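PDB 6F2P: paenibacillus xanthan lyase, which cleaves the bacterial polysaccharide xanthan by an elimination reaction, as expected of a family 8 polysaccharide lyase. Local coordinates for residues D936-G941 and V1029-V1034; S949-P954 and A1017-T1022; M966-H971 and V993-N998; N977-V982 and D1023-Y1028. All coordinates share one frame; numbering follows the deposited sequence.

Contact 1: residues D936-G941 and V1029-V1034. With CA (calcium ion), chain G.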
loop_
_atom_site.group_PDB
_atom_site.type_symbol
_atom_site.label_atom_id
_atom_site.label_comp_id
_atom_site.label_asym_id
_atom_site.label_seq_id
_atom_site.Cartn_x
_atom_site.Cartn_y
_atom_site.Cartn_z
ATOM N N ASP A 936 -3.927 43.745 43.925
ATOM C CA ASP A 936 -4.655 44.214 45.090
ATOM C C ASP A 936 -5.050 43.090 46.049
ATOM O O ASP A 936 -4.730 41.919 45.827
ATOM C CB ASP A 936 -5.922 44.939 44.622
ATOM C CG ASP A 936 -6.898 44.015 43.888
ATOM O OD1 ASP A 936 -6.520 42.868 43.553
ATOM O OD2 ASP A 936 -8.038 44.447 43.616
ATOM N N TYR A 937 -5.739 43.479 47.121
ATOM C CA TYR A 937 -6.465 42.570 48.003
ATOM C C TYR A 937 -7.729 43.297 48.446
ATOM O O TYR A 937 -7.892 44.474 48.151
ATOM C CB TYR A 937 -5.617 42.187 49.216
ATOM C CG TYR A 937 -4.930 43.350 49.893
ATOM C CD1 TYR A 937 -5.583 44.104 50.859
ATOM C CD2 TYR A 937 -3.622 43.686 49.571
ATOM C CE1 TYR A 937 -4.952 45.166 51.479
ATOM C CE2 TYR A 937 -2.981 44.745 50.186
ATOM C CZ TYR A 937 -3.647 45.482 51.139
ATOM O OH TYR A 937 -3.006 46.538 51.752
ATOM N N ILE A 938 -8.623 42.612 49.147
ATOM C CA ILE A 938 -9.838 43.263 49.619
ATOM C C ILE A 938 -10.012 43.150 51.137
ATOM O O ILE A 938 -9.391 42.302 51.778
ATOM C CB ILE A 938 -11.092 42.746 48.878
ATOM C CG1 ILE A 938 -11.203 41.225 48.980
ATOM C CG2 ILE A 938 -11.051 43.157 47.420
ATOM C CD1 ILE A 938 -12.465 40.673 48.348
ATOM N N HIS A 939 -10.832 44.028 51.712
ATOM C CA HIS A 939 -11.096 44.001 53.151
ATOM C C HIS A 939 -12.519 44.432 53.510
ATOM O O HIS A 939 -13.184 45.116 52.730
ATOM C CB HIS A 939 -10.043 44.800 53.941
ATOM C CG HIS A 939 -10.034 46.271 53.650
ATOM N ND1 HIS A 939 -11.083 47.104 53.976
ATOM C CD2 HIS A 939 -9.087 47.063 53.090
ATOM C CE1 HIS A 939 -10.790 48.341 53.616
ATOM N NE2 HIS A 939 -9.585 48.344 53.077
ATOM N N ASP A 940 -12.978 44.021 54.692
ATOM C CA ASP A 940 -14.365 44.236 55.110
ATOM C C ASP A 940 -14.586 45.595 55.779
ATOM O O ASP A 940 -15.719 45.961 56.108
ATOM C CB ASP A 940 -14.839 43.108 56.037
ATOM C CG ASP A 940 -14.153 43.131 57.399
ATOM O OD1 ASP A 940 -12.959 43.510 57.472
ATOM O OD2 ASP A 940 -14.817 42.765 58.397
ATOM N N GLY A 941 -13.499 46.336 55.975
ATOM C CA GLY A 941 -13.574 47.659 56.560
ATOM C C GLY A 941 -13.918 47.626 58.034
ATOM O O GLY A 941 -14.514 48.567 58.561
ATOM N N VAL A 1029 -10.686 42.253 58.284
ATOM C CA VAL A 1029 -10.624 40.954 57.620
ATOM C C VAL A 1029 -10.174 41.089 56.160
ATOM O O VAL A 1029 -10.878 41.666 55.340
ATOM C CB VAL A 1029 -11.986 40.225 57.683
ATOM C CG1 VAL A 1029 -11.922 38.887 56.945
ATOM C CG2 VAL A 1029 -12.412 40.020 59.124
ATOM N N VAL A 1030 -9.003 40.547 55.843
ATOM C CA VAL A 1030 -8.454 40.614 54.487
ATOM C C VAL A 1030 -8.717 39.327 53.698
ATOM O O VAL A 1030 -8.591 38.226 54.231
ATOM C CB VAL A 1030 -6.923 40.910 54.516
ATOM C CG1 VAL A 1030 -6.275 40.649 53.162
ATOM C CG2 VAL A 1030 -6.663 42.340 54.977
ATOM N N ALA A 1031 -9.094 39.479 52.431
ATOM C CA ALA A 1031 -9.226 38.351 51.508
ATOM C C ALA A 1031 -8.293 38.558 50.315
ATOM O O ALA A 1031 -8.355 39.594 49.654
ATOM C CB ALA A 1031 -10.674 38.207 51.036
ATOM N N ASP A 1032 -7.434 37.578 50.038
ATOM C CA ASP A 1032 -6.425 37.722 48.987
ATOM C C ASP A 1032 -6.408 36.539 48.007
ATOM O O ASP A 1032 -7.023 36.603 46.939
ATOM C CB ASP A 1032 -5.038 37.933 49.614
ATOM C CG ASP A 1032 -3.979 38.317 48.596
ATOM O OD1 ASP A 1032 -4.335 38.842 47.518
ATOM O OD2 ASP A 1032 -2.781 38.105 48.887
ATOM N N ALA A 1033 -5.708 35.466 48.370
ATOM C CA ALA A 1033 -5.585 34.308 47.487
ATOM C C ALA A 1033 -5.405 32.957 48.203
ATOM O O ALA A 1033 -4.830 32.879 49.298
ATOM C CB ALA A 1033 -4.459 34.528 46.475
ATOM N N VAL A 1034 -5.910 31.902 47.562
ATOM C CA VAL A 1034 -5.706 30.529 48.010
ATOM C C VAL A 1034 -4.965 29.720 46.941
ATOM O O VAL A 1034 -4.965 30.085 45.763
ATOM C CB VAL A 1034 -7.042 29.832 48.338
ATOM C CG1 VAL A 1034 -7.844 30.662 49.328
ATOM C CG2 VAL A 1034 -7.845 29.602 47.071
HETATM CA CA CA G . -5.068 39.635 45.257
#
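A calcium ion ties the two segments together, taking the backbone O of D936 at 2.4 Å and OD1 of D1032 at 2.5 Å. D910, N911 and Y933 complete the site. From there the chains run as neighbouring antiparallel strands of a β-sheet in the golvesin C-terminal-type domain. I938 and A1031 form a hydrogen-bonded pair: I938 N gives a nearly straight bond to A1031 O (3.1 Å, 173°), lying in the carbonyl plane, and A1031 N returns one to I938 O from above that carbonyl's plane.

At the far end an aspartate takes over from the strand. D940 N reaches V1029 O, while OD1 of D940 accepts V1029 N at 2.7 Å, approached from above the carboxylate plane. With CG held between the backbone N and carbonyl carbon (chi1 69°), the carboxylate folds back across V1029, and its other oxygen, OD2, forms a salt bridge with K945. An alanine at D940 would remove both carboxylate oxygens, and would probably leave V1029 N without this acceptor and K945 without this salt bridge.

The packing is small and apolar. Y937 brings CD1 to within 4.2 Å of V1030 CG1, meeting it obliquely. The slim side chain of A1031 suits its place beside the branched I938, whose CG1 lies 3.7 Å from A1031 CB.

Contact 2: residues S949-P954 and A1017-T1022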
loop_
_atom_site.group_PDB
_atom_site.type_symbol
_atom_site.label_atom_id
_atom_site.label_comp_id
_atom_site.label_asym_id
_atom_site.label_seq_id
_atom_site.Cartn_x
_atom_site.Cartn_y
_atom_site.Cartn_z
ATOM N N SER A 949 -18.667 37.688 53.528
ATOM C CA SER A 949 -17.929 36.475 53.183
ATOM C C SER A 949 -17.311 36.536 51.778
ATOM O O SER A 949 -17.863 37.152 50.861
ATOM C CB SER A 949 -18.811 35.224 53.321
ATOM O OG SER A 949 -19.797 35.167 52.305
ATOM N N VAL A 950 -16.151 35.905 51.631
ATOM C CA VAL A 950 -15.498 35.746 50.333
ATOM C C VAL A 950 -15.219 34.260 50.101
ATOM O O VAL A 950 -14.483 33.645 50.871
ATOM C CB VAL A 950 -14.167 36.538 50.260
ATOM C CG1 VAL A 950 -13.445 36.259 48.951
ATOM C CG2 VAL A 950 -14.419 38.028 50.419
ATOM N N THR A 951 -15.804 33.687 49.051
ATOM C CA THR A 951 -15.690 32.244 48.794
ATOM C C THR A 951 -14.855 31.890 47.556
ATOM O O THR A 951 -15.301 32.071 46.423
ATOM C CB THR A 951 -17.084 31.580 48.660
ATOM O OG1 THR A 951 -17.826 31.760 49.872
ATOM C CG2 THR A 951 -16.952 30.095 48.380
ATOM N N PHE A 952 -13.650 31.369 47.783
ATOM C CA PHE A 952 -12.783 30.904 46.701
ATOM C C PHE A 952 -13.152 29.482 46.274
ATOM O O PHE A 952 -12.899 28.529 47.005
ATOM C CB PHE A 952 -11.315 30.903 47.146
ATOM C CG PHE A 952 -10.791 32.247 47.580
ATOM C CD1 PHE A 952 -10.899 32.660 48.899
ATOM C CD2 PHE A 952 -10.157 33.084 46.675
ATOM C CE1 PHE A 952 -10.401 33.891 49.309
ATOM C CE2 PHE A 952 -9.658 34.322 47.078
ATOM C CZ PHE A 952 -9.782 34.723 48.399
ATOM N N THR A 953 -13.737 29.334 45.091
ATOM C CA THR A 953 -14.042 28.005 44.559
ATOM C C THR A 953 -13.084 27.625 43.429
ATOM O O THR A 953 -13.252 28.069 42.293
ATOM C CB THR A 953 -15.503 27.913 44.051
ATOM O OG1 THR A 953 -16.402 28.355 45.078
ATOM C CG2 THR A 953 -15.848 26.480 43.652
ATOM N N PRO A 954 -12.069 26.801 43.739
ATOM C CA PRO A 954 -11.095 26.362 42.732
ATOM C C PRO A 954 -11.656 25.278 41.822
ATOM O O PRO A 954 -12.594 24.574 42.199
ATOM C CB PRO A 954 -9.970 25.769 43.578
ATOM C CG PRO A 954 -10.667 25.252 44.780
ATOM C CD PRO A 954 -11.762 26.250 45.071
ATOM N N ALA A 1017 -14.875 24.404 48.352
ATOM C CA ALA A 1017 -14.785 25.845 48.525
ATOM C C ALA A 1017 -13.928 26.217 49.724
ATOM O O ALA A 1017 -13.744 25.430 50.651
ATOM C CB ALA A 1017 -16.167 26.450 48.656
ATOM N N ILE A 1018 -13.396 27.430 49.683
ATOM C CA ILE A 1018 -12.613 27.963 50.778
ATOM C C ILE A 1018 -13.153 29.346 51.087
ATOM O O ILE A 1018 -12.853 30.306 50.374
ATOM C CB ILE A 1018 -11.130 28.046 50.404
ATOM C CG1 ILE A 1018 -10.619 26.662 50.006
ATOM C CG2 ILE A 1018 -10.316 28.599 51.559
ATOM C CD1 ILE A 1018 -9.276 26.688 49.332
ATOM N N LYS A 1019 -13.967 29.435 52.138
ATOM C CA LYS A 1019 -14.670 30.669 52.485
ATOM C C LYS A 1019 -14.013 31.407 53.650
ATOM O O LYS A 1019 -13.537 30.792 54.606
ATOM C CB LYS A 1019 -16.143 30.380 52.812
ATOM C CG LYS A 1019 -16.962 31.633 53.123
ATOM C CD LYS A 1019 -18.315 31.312 53.755
ATOM C CE LYS A 1019 -19.284 30.688 52.760
ATOM N NZ LYS A 1019 -20.647 30.547 53.356
ATOM N N ILE A 1020 -13.983 32.733 53.552
ATOM C CA ILE A 1020 -13.534 33.583 54.642
ATOM C C ILE A 1020 -14.741 34.307 55.221
ATOM O O ILE A 1020 -15.411 35.054 54.515
ATOM C CB ILE A 1020 -12.504 34.611 54.158
ATOM C CG1 ILE A 1020 -11.215 33.903 53.734
ATOM C CG2 ILE A 1020 -12.216 35.629 55.241
ATOM C CD1 ILE A 1020 -10.206 34.816 53.075
ATOM N N ARG A 1021 -15.030 34.057 56.495
ATOM C CA ARG A 1021 -16.159 34.682 57.185
ATOM C C ARG A 1021 -15.650 35.801 58.087
ATOM O O ARG A 1021 -14.443 35.926 58.312
ATOM C CB ARG A 1021 -16.939 33.647 58.008
ATOM C CG ARG A 1021 -17.915 32.772 57.210
ATOM C CD ARG A 1021 -18.041 31.375 57.828
ATOM N NE ARG A 1021 -17.992 31.420 59.292
ATOM C CZ ARG A 1021 -17.351 30.536 60.055
ATOM N NH1 ARG A 1021 -16.700 29.523 59.504
ATOM N NH2 ARG A 1021 -17.360 30.660 61.375
ATOM N N THR A 1022 -16.564 36.621 58.597
ATOM C CA THR A 1022 -16.169 37.773 59.410
ATOM C C THR A 1022 -16.770 37.762 60.821
ATOM O O THR A 1022 -16.590 38.717 61.580
ATOM C CB THR A 1022 -16.516 39.105 58.710
ATOM O OG1 THR A 1022 -17.927 39.159 58.462
ATOM C CG2 THR A 1022 -15.757 39.230 57.387
#
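The phenyl ring of F952 meets the segment 1017-1022 along its edge: I1018 O lies near the ring plane, 3.4 Å from CD1, and I1020 CD1 lies beside CE1 at 3.9 Å. With CG anti to the carbonyl carbon (chi1 -59°), the ring stands beside its own backbone N and is directed into the interior, where V1034 of the other sheet packs on it.

Beneath the ring, strands 949-952 and 1017-1021 run antiparallel in the five-stranded sheet of the β-sandwich. V950 pairs with I1020 and F952 with I1018, each through two backbone hydrogen bonds. F952 N donates to I1018 O at 2.9 Å from above the carbonyl plane. V950, F952, I1018 and I1020 thus share the buried face, where β-branched and aromatic groups suit both extended backbone and apolar surroundings.

The other face carries S949, T951 and K1019. The lysine chain starts with CG anti to the backbone N and then bends at chi3 (-71°), so it lies obliquely across the threonine: its CG and CE both approach T951 OG1, CG at 3.4 Å, while CD reaches S949 CB at 4.0 Å. An alanine at K1019 would remove these methylenes, and would probably uncover T951 and S949 on this face. Farther along, T951 CG2 touches A1017 CB at 3.7 Å. R1021 makes a salt bridge to D981 on the next strand.

The chemistry is therefore divided: hydrocarbon faces the sandwich interior, while on the other face, where T951 and K1019 are partly exposed, the lysine's methylenes lie over the neighbouring hydroxyl-bearing side chains.

Contact 3: residues M966-H971 and V993-N998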
loop_
_atom_site.group_PDB
_atom_site.type_symbol
_atom_site.label_atom_id
_atom_site.label_comp_id
_atom_site.label_asym_id
_atom_site.label_seq_id
_atom_site.Cartn_x
_atom_site.Cartn_y
_atom_site.Cartn_z
ATOM N N MET A 966 -3.035 29.770 51.923
ATOM C CA MET A 966 -3.649 31.088 51.800
ATOM C C MET A 966 -2.645 32.209 52.081
ATOM O O MET A 966 -1.779 32.094 52.955
ATOM C CB MET A 966 -4.868 31.217 52.712
ATOM C CG MET A 966 -5.540 32.578 52.629
ATOM S SD MET A 966 -6.929 32.801 53.753
ATOM C CE MET A 966 -8.167 31.731 53.017
ATOM N N MET A 967 -2.757 33.285 51.313
ATOM C CA MET A 967 -1.918 34.453 51.502
ATOM C C MET A 967 -2.814 35.637 51.824
ATOM O O MET A 967 -3.977 35.665 51.413
ATOM C CB MET A 967 -1.124 34.727 50.230
ATOM C CG MET A 967 -0.169 35.900 50.310
ATOM S SD MET A 967 0.812 36.003 48.811
ATOM C CE MET A 967 1.687 34.441 48.888
ATOM N N TRP A 968 -2.283 36.603 52.567
ATOM C CA TRP A 968 -3.035 37.807 52.901
ATOM C C TRP A 968 -2.106 38.980 53.215
ATOM O O TRP A 968 -0.887 38.814 53.320
ATOM C CB TRP A 968 -3.983 37.542 54.078
ATOM C CG TRP A 968 -3.294 36.972 55.288
ATOM C CD1 TRP A 968 -2.395 37.608 56.098
ATOM C CD2 TRP A 968 -3.453 35.653 55.826
ATOM N NE1 TRP A 968 -1.982 36.767 57.103
ATOM C CE2 TRP A 968 -2.616 35.561 56.960
ATOM C CE3 TRP A 968 -4.219 34.541 55.459
ATOM C CZ2 TRP A 968 -2.525 34.401 57.730
ATOM C CZ3 TRP A 968 -4.127 33.388 56.223
ATOM C CH2 TRP A 968 -3.287 33.329 57.348
ATOM N N ALA A 969 -2.703 40.161 53.372
ATOM C CA ALA A 969 -1.971 41.376 53.725
ATOM C C ALA A 969 -1.937 41.634 55.238
ATOM O O ALA A 969 -2.938 42.040 55.832
ATOM C CB ALA A 969 -2.552 42.571 52.986
ATOM N N ALA A 970 -0.778 41.412 55.855
ATOM C CA ALA A 970 -0.659 41.498 57.311
ATOM C C ALA A 970 -0.331 42.908 57.790
ATOM O O ALA A 970 0.329 43.670 57.085
ATOM C CB ALA A 970 0.383 40.506 57.821
ATOM N N HIS A 971 -0.789 43.254 58.993
ATOM C CA HIS A 971 -0.437 44.545 59.586
ATOM C C HIS A 971 -0.503 44.546 61.114
ATOM O O HIS A 971 0.251 43.833 61.775
ATOM C CB HIS A 971 -1.301 45.673 59.015
ATOM C CG HIS A 971 -0.622 47.011 59.021
ATOM N ND1 HIS A 971 -1.303 48.196 58.836
ATOM C CD2 HIS A 971 0.679 47.349 59.185
ATOM C CE1 HIS A 971 -0.453 49.204 58.891
ATOM N NE2 HIS A 971 0.757 48.718 59.100
ATOM N N VAL A 993 -7.556 32.094 61.450
ATOM C CA VAL A 993 -6.224 32.575 61.078
ATOM C C VAL A 993 -5.933 33.966 61.663
ATOM O O VAL A 993 -6.824 34.820 61.744
ATOM C CB VAL A 993 -6.001 32.561 59.539
ATOM C CG1 VAL A 993 -5.967 31.135 59.026
ATOM C CG2 VAL A 993 -7.080 33.351 58.819
ATOM N N ASN A 994 -4.688 34.177 62.081
ATOM C CA ASN A 994 -4.262 35.454 62.648
ATOM C C ASN A 994 -3.618 36.352 61.592
ATOM O O ASN A 994 -2.423 36.233 61.303
ATOM C CB ASN A 994 -3.299 35.218 63.809
ATOM C CG ASN A 994 -2.870 36.502 64.478
ATOM O OD1 ASN A 994 -3.420 37.565 64.209
ATOM N ND2 ASN A 994 -1.884 36.408 65.363
ATOM N N GLN A 995 -4.420 37.257 61.035
ATOM C CA GLN A 995 -4.017 38.054 59.877
ATOM C C GLN A 995 -3.168 39.283 60.188
ATOM O O GLN A 995 -2.835 40.049 59.285
ATOM C CB GLN A 995 -5.239 38.469 59.054
ATOM C CG GLN A 995 -5.750 37.377 58.144
ATOM C CD GLN A 995 -6.921 37.826 57.304
ATOM O OE1 GLN A 995 -7.455 38.913 57.503
ATOM N NE2 GLN A 995 -7.325 36.993 56.353
ATOM N N GLN A 996 -2.814 39.489 61.450
ATOM C CA GLN A 996 -1.845 40.536 61.754
ATOM C C GLN A 996 -0.448 39.924 61.842
ATOM O O GLN A 996 0.349 40.259 62.718
ATOM C CB GLN A 996 -2.225 41.321 63.016
ATOM C CG GLN A 996 -2.375 40.492 64.273
ATOM C CD GLN A 996 -2.625 41.347 65.499
ATOM O OE1 GLN A 996 -3.533 42.184 65.517
ATOM N NE2 GLN A 996 -1.815 41.145 66.534
ATOM N N GLY A 997 -0.167 39.022 60.907
ATOM C CA GLY A 997 1.089 38.298 60.863
ATOM C C GLY A 997 1.108 37.316 59.706
ATOM O O GLY A 997 0.057 36.976 59.160
ATOM N N ASN A 998 2.304 36.870 59.330
ATOM C CA ASN A 998 2.488 35.926 58.225
ATOM C C ASN A 998 1.843 36.366 56.907
ATOM O O ASN A 998 1.216 35.566 56.206
ATOM C CB ASN A 998 2.000 34.529 58.618
ATOM C CG ASN A 998 2.686 34.001 59.860
ATOM O OD1 ASN A 998 2.027 33.628 60.840
ATOM N ND2 ASN A 998 4.019 33.965 59.831
#
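The indole of W968 is the centre of this contact, gripped by the segment 993-998 through its N-H, one face and its six-membered ring. NE1 donates to G997 O at 2.9 Å, almost straight (166°) and in the plane of both ring and carbonyl, which helps fix the rotation of the indole. This is loop packing at one end of a β-sandwich: W968 follows directly on strand 960-967, and the segment 993-998 is the end of strand 987-993 of the other sheet and the loop after it.

Over one face sits Q995, whose CG lies 3.6 Å from the centroid of the five-membered ring and only 7° off its normal, a CH-π contact. The six-membered ring reaches onward to V993, with CH2 3.6 Å from V993 CB, an oblique meeting of hydrocarbon surfaces. Tryptophan suits the place because a single side chain supplies both a polar donor and a broad flat surface.

Behind this shell stand the groups that position it. W968 has CG between the backbone N and the carbonyl carbon (chi1 54°), which turns the ring toward the loop. Q995 extends beyond CG, and its NE2 is held by V1030 O, so the glutamine is anchored while its methylene covers the indole. The carbonyl of N998 is engaged by N1003.

Two residues on from W968, A970 closes against the turn. Its N is bound by D931, and its CA makes a C-H...O contact to Q995 O. A small side chain fits here, since A970 CB lies 3.5 Å from G997 N.

Contact 4: residues N977-V982 and D1023-Y1028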
loop_
_atom_site.group_PDB
_atom_site.type_symbol
_atom_site.label_atom_id
_atom_site.label_comp_id
_atom_site.label_asym_id
_atom_site.label_seq_id
_atom_site.Cartn_x
_atom_site.Cartn_y
_atom_site.Cartn_z
ATOM N N ASN A 977 -8.529 36.561 64.643
ATOM C CA ASN A 977 -9.380 35.382 64.711
ATOM C C ASN A 977 -10.281 35.246 63.491
ATOM O O ASN A 977 -11.488 35.040 63.619
ATOM C CB ASN A 977 -10.218 35.409 65.996
ATOM C CG ASN A 977 -11.078 36.662 66.112
ATOM O OD1 ASN A 977 -10.759 37.703 65.538
ATOM N ND2 ASN A 977 -12.179 36.558 66.850
ATOM N N VAL A 978 -9.691 35.354 62.305
ATOM C CA VAL A 978 -10.461 35.245 61.074
ATOM C C VAL A 978 -10.872 33.798 60.832
ATOM O O VAL A 978 -10.012 32.934 60.660
ATOM C CB VAL A 978 -9.665 35.759 59.868
ATOM C CG1 VAL A 978 -10.529 35.728 58.609
ATOM C CG2 VAL A 978 -9.149 37.163 60.145
ATOM N N PRO A 979 -12.190 33.528 60.834
ATOM C CA PRO A 979 -12.685 32.170 60.587
ATOM C C PRO A 979 -12.635 31.810 59.103
ATOM O O PRO A 979 -13.131 32.563 58.263
ATOM C CB PRO A 979 -14.136 32.230 61.074
ATOM C CG PRO A 979 -14.529 33.647 60.902
ATOM C CD PRO A 979 -13.285 34.465 61.142
ATOM N N VAL A 980 -12.021 30.672 58.790
ATOM C CA VAL A 980 -11.912 30.207 57.413
ATOM C C VAL A 980 -12.488 28.803 57.273
ATOM O O VAL A 980 -12.082 27.887 57.985
ATOM C CB VAL A 980 -10.447 30.192 56.942
ATOM C CG1 VAL A 980 -10.363 29.743 55.489
ATOM C CG2 VAL A 980 -9.825 31.565 57.119
ATOM N N ASP A 981 -13.442 28.638 56.362
ATOM C CA ASP A 981 -13.987 27.316 56.066
ATOM C C ASP A 981 -13.284 26.691 54.876
ATOM O O ASP A 981 -12.972 27.372 53.903
ATOM C CB ASP A 981 -15.486 27.390 55.772
ATOM C CG ASP A 981 -16.289 27.807 56.972
ATOM O OD1 ASP A 981 -15.834 27.550 58.107
ATOM O OD2 ASP A 981 -17.373 28.397 56.779
ATOM N N VAL A 982 -13.032 25.393 54.961
ATOM C CA VAL A 982 -12.554 24.638 53.819
ATOM C C VAL A 982 -13.518 23.486 53.575
ATOM O O VAL A 982 -13.529 22.510 54.324
ATOM C CB VAL A 982 -11.136 24.093 54.051
ATOM C CG1 VAL A 982 -10.701 23.243 52.872
ATOM C CG2 VAL A 982 -10.162 25.237 54.281
ATOM N N ASP A 1023 -17.467 36.679 61.161
ATOM C CA ASP A 1023 -18.138 36.540 62.454
ATOM C C ASP A 1023 -17.174 36.726 63.622
ATOM O O ASP A 1023 -16.133 36.074 63.686
ATOM C CB ASP A 1023 -18.815 35.168 62.563
ATOM C CG ASP A 1023 -19.738 34.870 61.388
ATOM O OD1 ASP A 1023 -19.234 34.437 60.328
ATOM O OD2 ASP A 1023 -20.967 35.056 61.524
ATOM N N ALA A 1024 -17.527 37.637 64.525
ATOM C CA ALA A 1024 -16.795 37.851 65.780
ATOM C C ALA A 1024 -15.341 38.305 65.627
ATOM O O ALA A 1024 -14.556 38.206 66.572
ATOM C CB ALA A 1024 -16.875 36.607 66.671
ATOM N N THR A 1025 -14.986 38.820 64.455
ATOM C CA THR A 1025 -13.607 39.238 64.205
ATOM C C THR A 1025 -13.246 40.534 64.930
ATOM O O THR A 1025 -14.019 41.499 64.932
ATOM C CB THR A 1025 -13.298 39.346 62.692
ATOM O OG1 THR A 1025 -14.424 39.905 62.003
ATOM C CG2 THR A 1025 -13.006 37.967 62.116
ATOM N N ASN A 1026 -12.067 40.540 65.548
ATOM C CA ASN A 1026 -11.636 41.655 66.387
ATOM C C ASN A 1026 -10.840 42.743 65.656
ATOM O O ASN A 1026 -10.228 43.613 66.287
ATOM C CB ASN A 1026 -10.868 41.137 67.610
ATOM C CG ASN A 1026 -9.606 40.377 67.242
ATOM O OD1 ASN A 1026 -8.894 40.736 66.300
ATOM N ND2 ASN A 1026 -9.317 39.322 67.994
ATOM N N GLY A 1027 -10.856 42.685 64.328
ATOM C CA GLY A 1027 -10.163 43.658 63.505
ATOM C C GLY A 1027 -10.525 43.527 62.036
ATOM O O GLY A 1027 -11.560 42.950 61.683
ATOM N N TYR A 1028 -9.668 44.066 61.175
ATOM C CA TYR A 1028 -9.905 44.038 59.734
ATOM C C TYR A 1028 -9.757 42.631 59.157
ATOM O O TYR A 1028 -8.814 41.908 59.488
ATOM C CB TYR A 1028 -8.947 44.995 59.014
ATOM C CG TYR A 1028 -9.373 46.445 59.052
ATOM C CD1 TYR A 1028 -10.314 46.935 58.157
ATOM C CD2 TYR A 1028 -8.830 47.329 59.978
ATOM C CE1 TYR A 1028 -10.705 48.259 58.187
ATOM C CE2 TYR A 1028 -9.219 48.656 60.015
ATOM C CZ TYR A 1028 -10.159 49.113 59.116
ATOM O OH TYR A 1028 -10.558 50.429 59.136
HETATM O O HOH W 1 -13.668 34.815 64.971
#
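No backbone hydrogen bond joins the two segments, and their closest alpha carbons, N977 and T1025, lie 5.7 Å apart; the loop 1023-1028 instead folds over the start of strand 978-984, at the rim of the β-sandwich. The direct hydrogen bonds all involve one side chain, that of N977.

N977 turns its amide into the loop, with CG between the backbone N and the carbonyl carbon (chi1 58°). Its two ends then serve opposite needs of the loop backbone: OD1 accepts N1026 N at 3.1 Å, in plane and on a lone pair, while ND2 donates to A1024 O at 2.9 Å from above that carbonyl's plane. Asparagine suits the position because it carries an acceptor and a donor side by side, matching a turn that presents one of each. The amide of N1026 lies close, its plane 20° from that of N977, but is not bonded to it; its ND2 is taken by T976.

Beside this polar patch is a small apolar one. T1025 directs CG2 onto P979, touching CD at 3.6 Å, and crosses the proline at about a right angle. Its hydroxyl OG1 bonds instead to T1022 O and to K945. The branched threonine thus serves two sides, methyl to the proline and hydroxyl to T1022 and K945.

D1023, near the start of the loop, binds a calcium ion together with G946. Its carbonyl is tied to the residue just before the strand through a water that donates to N977 O at 2.6 Å and to D1023 O at 3.1 Å.

All four contacts lie within the golvesin C-terminal-type domain, at one extremity of this elongated chain, with centres 10 to 15 Å apart. Contact 1 belongs to the sheet holding strands 937-939, 960-967 and 1030-1039. Contact 2 lies in the facing sheet, with 949-952 and 1017-1021, and adjoins strand 978-984 of contact 4. Contact 3 joins the end of a strand in the first sheet to a loop leaving the second. Along the chain, contact 1 encloses the other three and contact 2 encloses contact 3, whereas contact 4 alternates with both 2 and 3. The interleaving stitches distant sequence into one compact sandwich, whose packed interior draws side chains from all four contacts.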